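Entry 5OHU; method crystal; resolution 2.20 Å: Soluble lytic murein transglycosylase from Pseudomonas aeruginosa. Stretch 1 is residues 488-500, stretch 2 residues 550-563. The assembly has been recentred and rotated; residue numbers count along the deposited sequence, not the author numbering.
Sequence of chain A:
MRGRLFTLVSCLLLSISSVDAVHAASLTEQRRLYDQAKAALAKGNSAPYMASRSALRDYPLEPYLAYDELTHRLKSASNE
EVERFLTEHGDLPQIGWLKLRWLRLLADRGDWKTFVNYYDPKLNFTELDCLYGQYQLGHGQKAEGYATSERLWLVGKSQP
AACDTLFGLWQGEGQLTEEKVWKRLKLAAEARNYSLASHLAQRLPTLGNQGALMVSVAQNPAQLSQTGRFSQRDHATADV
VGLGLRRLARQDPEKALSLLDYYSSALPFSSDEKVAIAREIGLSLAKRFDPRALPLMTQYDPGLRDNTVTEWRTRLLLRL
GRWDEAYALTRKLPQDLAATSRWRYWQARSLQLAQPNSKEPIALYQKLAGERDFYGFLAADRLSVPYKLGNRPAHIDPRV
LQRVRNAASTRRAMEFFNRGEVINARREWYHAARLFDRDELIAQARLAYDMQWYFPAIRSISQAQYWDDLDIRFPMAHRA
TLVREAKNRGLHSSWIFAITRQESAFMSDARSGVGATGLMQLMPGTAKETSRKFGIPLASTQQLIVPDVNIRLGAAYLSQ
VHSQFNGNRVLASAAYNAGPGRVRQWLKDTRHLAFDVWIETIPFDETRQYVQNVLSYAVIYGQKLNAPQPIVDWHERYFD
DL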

# COMPACT_ATOMS: atom_id res chain seq x y z
N ASN A 488 -30.88 8.57 -13.04
CA ASN A 488 -31.85 8.69 -11.95
C ASN A 488 -31.37 9.59 -10.82
O ASN A 488 -32.16 10.37 -10.26
CB ASN A 488 -32.18 7.31 -11.38
CG ASN A 488 -32.99 6.45 -12.34
OD1 ASN A 488 -33.37 6.89 -13.43
ND2 ASN A 488 -33.24 5.21 -11.95
N ARG A 489 -30.10 9.50 -10.45
CA ARG A 489 -29.59 10.28 -9.33
C ARG A 489 -28.96 11.60 -9.75
O ARG A 489 -28.36 12.29 -8.92
CB ARG A 489 -28.58 9.43 -8.53
CG ARG A 489 -29.18 8.14 -7.97
CD ARG A 489 -30.05 8.40 -6.77
NE ARG A 489 -31.47 8.62 -7.14
CZ ARG A 489 -32.32 7.69 -7.57
NH1 ARG A 489 -31.94 6.42 -7.69
NH2 ARG A 489 -33.56 8.02 -7.87
N GLY A 490 -29.06 11.98 -11.03
CA GLY A 490 -28.52 13.27 -11.45
C GLY A 490 -27.01 13.39 -11.45
O GLY A 490 -26.47 14.49 -11.23
N LEU A 491 -26.30 12.29 -11.71
CA LEU A 491 -24.84 12.29 -11.71
C LEU A 491 -24.29 12.17 -13.12
O LEU A 491 -24.92 11.56 -14.00
CB LEU A 491 -24.28 11.13 -10.87
CG LEU A 491 -24.84 11.04 -9.44
CD1 LEU A 491 -24.20 9.88 -8.71
CD2 LEU A 491 -24.56 12.32 -8.71
N HIS A 492 -23.12 12.77 -13.34
CA HIS A 492 -22.36 12.48 -14.56
C HIS A 492 -22.05 10.99 -14.55
O HIS A 492 -21.45 10.48 -13.60
CB HIS A 492 -21.06 13.29 -14.62
CG HIS A 492 -21.25 14.78 -14.63
ND1 HIS A 492 -20.20 15.66 -14.81
CD2 HIS A 492 -22.35 15.56 -14.47
CE1 HIS A 492 -20.64 16.90 -14.77
NE2 HIS A 492 -21.95 16.87 -14.56
N SER A 493 -22.48 10.27 -15.58
CA SER A 493 -22.32 8.82 -15.52
C SER A 493 -20.85 8.40 -15.61
O SER A 493 -20.49 7.34 -15.11
CB SER A 493 -23.16 8.14 -16.60
OG SER A 493 -22.39 7.87 -17.75
N SER A 494 -19.99 9.22 -16.22
CA SER A 494 -18.57 8.92 -16.20
C SER A 494 -18.04 8.89 -14.78
O SER A 494 -17.12 8.13 -14.47
CB SER A 494 -17.79 9.95 -17.02
OG SER A 494 -17.96 11.24 -16.49
N TRP A 495 -18.62 9.70 -13.89
CA TRP A 495 -18.14 9.74 -12.51
C TRP A 495 -18.39 8.42 -11.80
O TRP A 495 -17.51 7.92 -11.09
CB TRP A 495 -18.82 10.89 -11.78
CG TRP A 495 -18.21 11.21 -10.44
CD1 TRP A 495 -16.87 11.15 -10.09
CD2 TRP A 495 -18.91 11.62 -9.26
NE1 TRP A 495 -16.71 11.51 -8.77
CE2 TRP A 495 -17.94 11.80 -8.24
CE3 TRP A 495 -20.26 11.85 -8.97
CZ2 TRP A 495 -18.29 12.21 -6.94
CZ3 TRP A 495 -20.61 12.26 -7.68
CH2 TRP A 495 -19.62 12.44 -6.69
N ILE A 496 -19.55 7.81 -12.02
CA ILE A 496 -19.85 6.57 -11.32
C ILE A 496 -19.01 5.41 -11.87
O ILE A 496 -18.57 4.54 -11.11
CB ILE A 496 -21.36 6.30 -11.36
CG1 ILE A 496 -21.76 5.22 -10.37
CG2 ILE A 496 -21.81 5.87 -12.74
CD1 ILE A 496 -23.26 5.04 -10.28
N PHE A 497 -18.78 5.36 -13.19
CA PHE A 497 -17.80 4.42 -13.73
C PHE A 497 -16.43 4.64 -13.08
O PHE A 497 -15.76 3.67 -12.70
CB PHE A 497 -17.68 4.58 -15.24
CG PHE A 497 -18.78 3.95 -16.02
CD1 PHE A 497 -20.02 4.56 -16.12
CD2 PHE A 497 -18.57 2.75 -16.69
CE1 PHE A 497 -21.03 3.99 -16.85
CE2 PHE A 497 -19.58 2.18 -17.43
CZ PHE A 497 -20.81 2.80 -17.51
N ALA A 498 -16.01 5.90 -12.97
CA ALA A 498 -14.72 6.22 -12.35
C ALA A 498 -14.66 5.75 -10.90
O ALA A 498 -13.66 5.16 -10.48
CB ALA A 498 -14.46 7.73 -12.42
N ILE A 499 -15.70 6.03 -10.11
CA ILE A 499 -15.69 5.62 -8.72
C ILE A 499 -15.63 4.10 -8.64
O ILE A 499 -14.89 3.53 -7.83
CB ILE A 499 -16.93 6.19 -8.00
CG1 ILE A 499 -16.78 7.71 -7.79
CG2 ILE A 499 -17.23 5.43 -6.69
CD1 ILE A 499 -15.98 8.11 -6.56
N THR A 500 -16.39 3.43 -9.50
CA THR A 500 -16.37 1.98 -9.52
C THR A 500 -15.00 1.45 -9.93
O THR A 500 -14.47 0.52 -9.31
CB THR A 500 -17.44 1.48 -10.48
OG1 THR A 500 -18.71 1.92 -10.00
CG2 THR A 500 -17.43 -0.03 -10.57
N ASN A 550 -25.71 -3.36 -5.79
CA ASN A 550 -24.58 -2.52 -5.39
C ASN A 550 -24.63 -1.16 -6.08
O ASN A 550 -24.47 -0.11 -5.44
CB ASN A 550 -23.28 -3.24 -5.73
CG ASN A 550 -22.11 -2.69 -4.97
OD1 ASN A 550 -21.40 -1.79 -5.45
ND2 ASN A 550 -21.87 -3.24 -3.78
N ILE A 551 -24.85 -1.16 -7.40
CA ILE A 551 -24.85 0.08 -8.16
C ILE A 551 -26.01 0.98 -7.74
O ILE A 551 -25.86 2.20 -7.65
CB ILE A 551 -24.90 -0.24 -9.66
CG1 ILE A 551 -23.62 -0.97 -10.07
CG2 ILE A 551 -25.12 1.05 -10.48
CD1 ILE A 551 -23.67 -1.50 -11.50
N ARG A 552 -27.18 0.39 -7.47
CA ARG A 552 -28.33 1.20 -7.10
C ARG A 552 -28.10 1.91 -5.77
O ARG A 552 -28.37 3.11 -5.64
CB ARG A 552 -29.58 0.33 -7.03
CG ARG A 552 -30.13 -0.05 -8.39
CD ARG A 552 -31.18 -1.12 -8.27
NE ARG A 552 -32.41 -0.60 -7.72
CZ ARG A 552 -33.41 -1.37 -7.29
NH1 ARG A 552 -33.30 -2.69 -7.35
NH2 ARG A 552 -34.51 -0.81 -6.80
N LEU A 553 -27.62 1.17 -4.77
CA LEU A 553 -27.29 1.79 -3.49
C LEU A 553 -26.05 2.66 -3.58
O LEU A 553 -26.01 3.73 -2.96
CB LEU A 553 -27.10 0.72 -2.41
CG LEU A 553 -28.39 -0.08 -2.21
CD1 LEU A 553 -28.21 -1.33 -1.32
CD2 LEU A 553 -29.44 0.85 -1.62
N GLY A 554 -25.05 2.24 -4.34
CA GLY A 554 -23.85 3.06 -4.46
C GLY A 554 -24.11 4.38 -5.16
O GLY A 554 -23.57 5.42 -4.76
N ALA A 555 -24.92 4.36 -6.22
CA ALA A 555 -25.25 5.60 -6.92
C ALA A 555 -26.02 6.54 -6.01
O ALA A 555 -25.77 7.75 -6.01
CB ALA A 555 -26.08 5.30 -8.18
N ALA A 556 -26.98 6.00 -5.25
CA ALA A 556 -27.74 6.83 -4.33
C ALA A 556 -26.84 7.46 -3.27
O ALA A 556 -26.86 8.68 -3.07
CB ALA A 556 -28.85 5.99 -3.67
N TYR A 557 -26.02 6.65 -2.60
CA TYR A 557 -25.11 7.19 -1.60
C TYR A 557 -24.17 8.23 -2.21
O TYR A 557 -23.97 9.31 -1.65
CB TYR A 557 -24.30 6.07 -0.94
CG TYR A 557 -23.27 6.64 -0.00
CD1 TYR A 557 -23.65 7.13 1.25
CD2 TYR A 557 -21.93 6.70 -0.37
CE1 TYR A 557 -22.72 7.66 2.10
CE2 TYR A 557 -20.99 7.24 0.48
CZ TYR A 557 -21.39 7.72 1.72
OH TYR A 557 -20.47 8.27 2.57
N LEU A 558 -23.61 7.92 -3.38
CA LEU A 558 -22.73 8.87 -4.07
C LEU A 558 -23.45 10.19 -4.35
O LEU A 558 -22.83 11.27 -4.27
CB LEU A 558 -22.23 8.23 -5.36
CG LEU A 558 -21.20 8.98 -6.21
CD1 LEU A 558 -19.97 9.33 -5.41
CD2 LEU A 558 -20.84 8.12 -7.42
N SER A 559 -24.74 10.14 -4.66
CA SER A 559 -25.45 11.39 -4.93
C SER A 559 -25.67 12.20 -3.66
O SER A 559 -25.73 13.43 -3.72
CB SER A 559 -26.78 11.10 -5.63
OG SER A 559 -27.75 10.65 -4.70
N GLN A 560 -25.79 11.53 -2.50
CA GLN A 560 -25.86 12.24 -1.22
C GLN A 560 -24.57 12.98 -0.92
O GLN A 560 -24.58 14.15 -0.52
CB GLN A 560 -26.16 11.25 -0.09
CG GLN A 560 -27.63 10.90 0.06
CD GLN A 560 -27.88 9.94 1.23
OE1 GLN A 560 -27.20 8.91 1.37
NE2 GLN A 560 -28.84 10.29 2.08
N VAL A 561 -23.43 12.30 -1.05
CA VAL A 561 -22.17 12.99 -0.84
C VAL A 561 -22.03 14.13 -1.84
O VAL A 561 -21.57 15.23 -1.51
CB VAL A 561 -21.00 11.99 -0.92
CG1 VAL A 561 -19.73 12.68 -0.61
CG2 VAL A 561 -21.21 10.87 0.09
N HIS A 562 -22.51 13.91 -3.06
CA HIS A 562 -22.42 14.91 -4.11
C HIS A 562 -23.21 16.17 -3.74
O HIS A 562 -22.68 17.29 -3.84
CB HIS A 562 -22.93 14.27 -5.41
CG HIS A 562 -22.88 15.16 -6.62
ND1 HIS A 562 -24.02 15.60 -7.25
CD2 HIS A 562 -21.84 15.62 -7.35
CE1 HIS A 562 -23.69 16.31 -8.32
NE2 HIS A 562 -22.38 16.33 -8.41
N SER A 563 -24.46 16.03 -3.31
CA SER A 563 -25.18 17.26 -2.95
C SER A 563 -24.71 17.83 -1.63
O SER A 563 -24.78 19.05 -1.45
CB SER A 563 -26.70 17.05 -2.94
OG SER A 563 -27.05 15.83 -2.35
O HOH W 1 -29.57 4.78 -7.42

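Stretch 2 is helical throughout, and one side of it packs against the loop and first helical turns of stretch 1. No direct hydrogen bond crosses the contact. It is held by apolar packing, two CH-pi contacts and one bridging water. The two helix axes approach to 11.2 Å, with their N-to-C directions at 111°.

Asn550 does not reach stretch 1; its side-chain amide is hydrogen-bonded elsewhere in the structure. Ile551 makes the first contact, a loose one. Ile551 CG2 lies 4.4 Å from CD1 of Ile496.

Arg552 contributes through its backbone. Water 1 donates to Arg552 O at 2.7 Å and accepts from Arg489 NH1 at 2.9 Å. The guanidinium group is thus linked to the helix by way of a solvent molecule. Leu553 is out of reach, and Gly554 is scarcely covered.

Ala555 points toward stretch 1. Ala555 CB meets Ile496 CD1 at 3.5 Å, a close apolar contact. Leu491 CD1 also lies 3.8 Å from Ala555 O. Ala555 O accepts the helical hydrogen bond from Ser559 N at 2.9 Å, so it is satisfied within its own helix. Ala556 packs on the aliphatic part of Arg489: Arg489 CD is 3.7 Å from Ala556 CA and 4.1 Å from Ala556 CB. Tyr557 points away and takes no part.

Leu558 is the centre of the contact, with the largest covered area of any residue here. Leu558 CD1 sits over one face of the Trp495 six-membered ring, 3.8 Å from the centroid and 27° off the ring normal. This is a CH-pi contact, and Leu558 CD1 comes within 3.4 Å of Trp495 CH2. Leu558 CD2 lies 4.2 Å from Ile496 CG1 and 4.1 Å from Ile499 CG1. Leu491 CD1 approaches Leu558 CG at 4.0 Å.

Ser559 and Arg489 form the closest CA pair, CA to CA 6.1 Å. Ser559 CB packs 3.8 Å from Arg489 CB and 4.0 Å from Leu491 CD2. The Ser559 hydroxyl is used within the helix: Ser559 OG donates to Ala556 O at 2.7 Å. Gln560 does not touch stretch 1.

His562 closes the contact. Leu491 CD2 lies over one face of the His562 ring, 4.0 Å from the centroid, in the second CH-pi contact. Trp495 meets the same ring obliquely. The centroids of the Trp495 six-membered ring and the His562 ring are 5.3 Å apart, with planes at 50°, and Trp495 CZ3 is 3.6 Å from His562 CD2. Ser563 lies beyond reach.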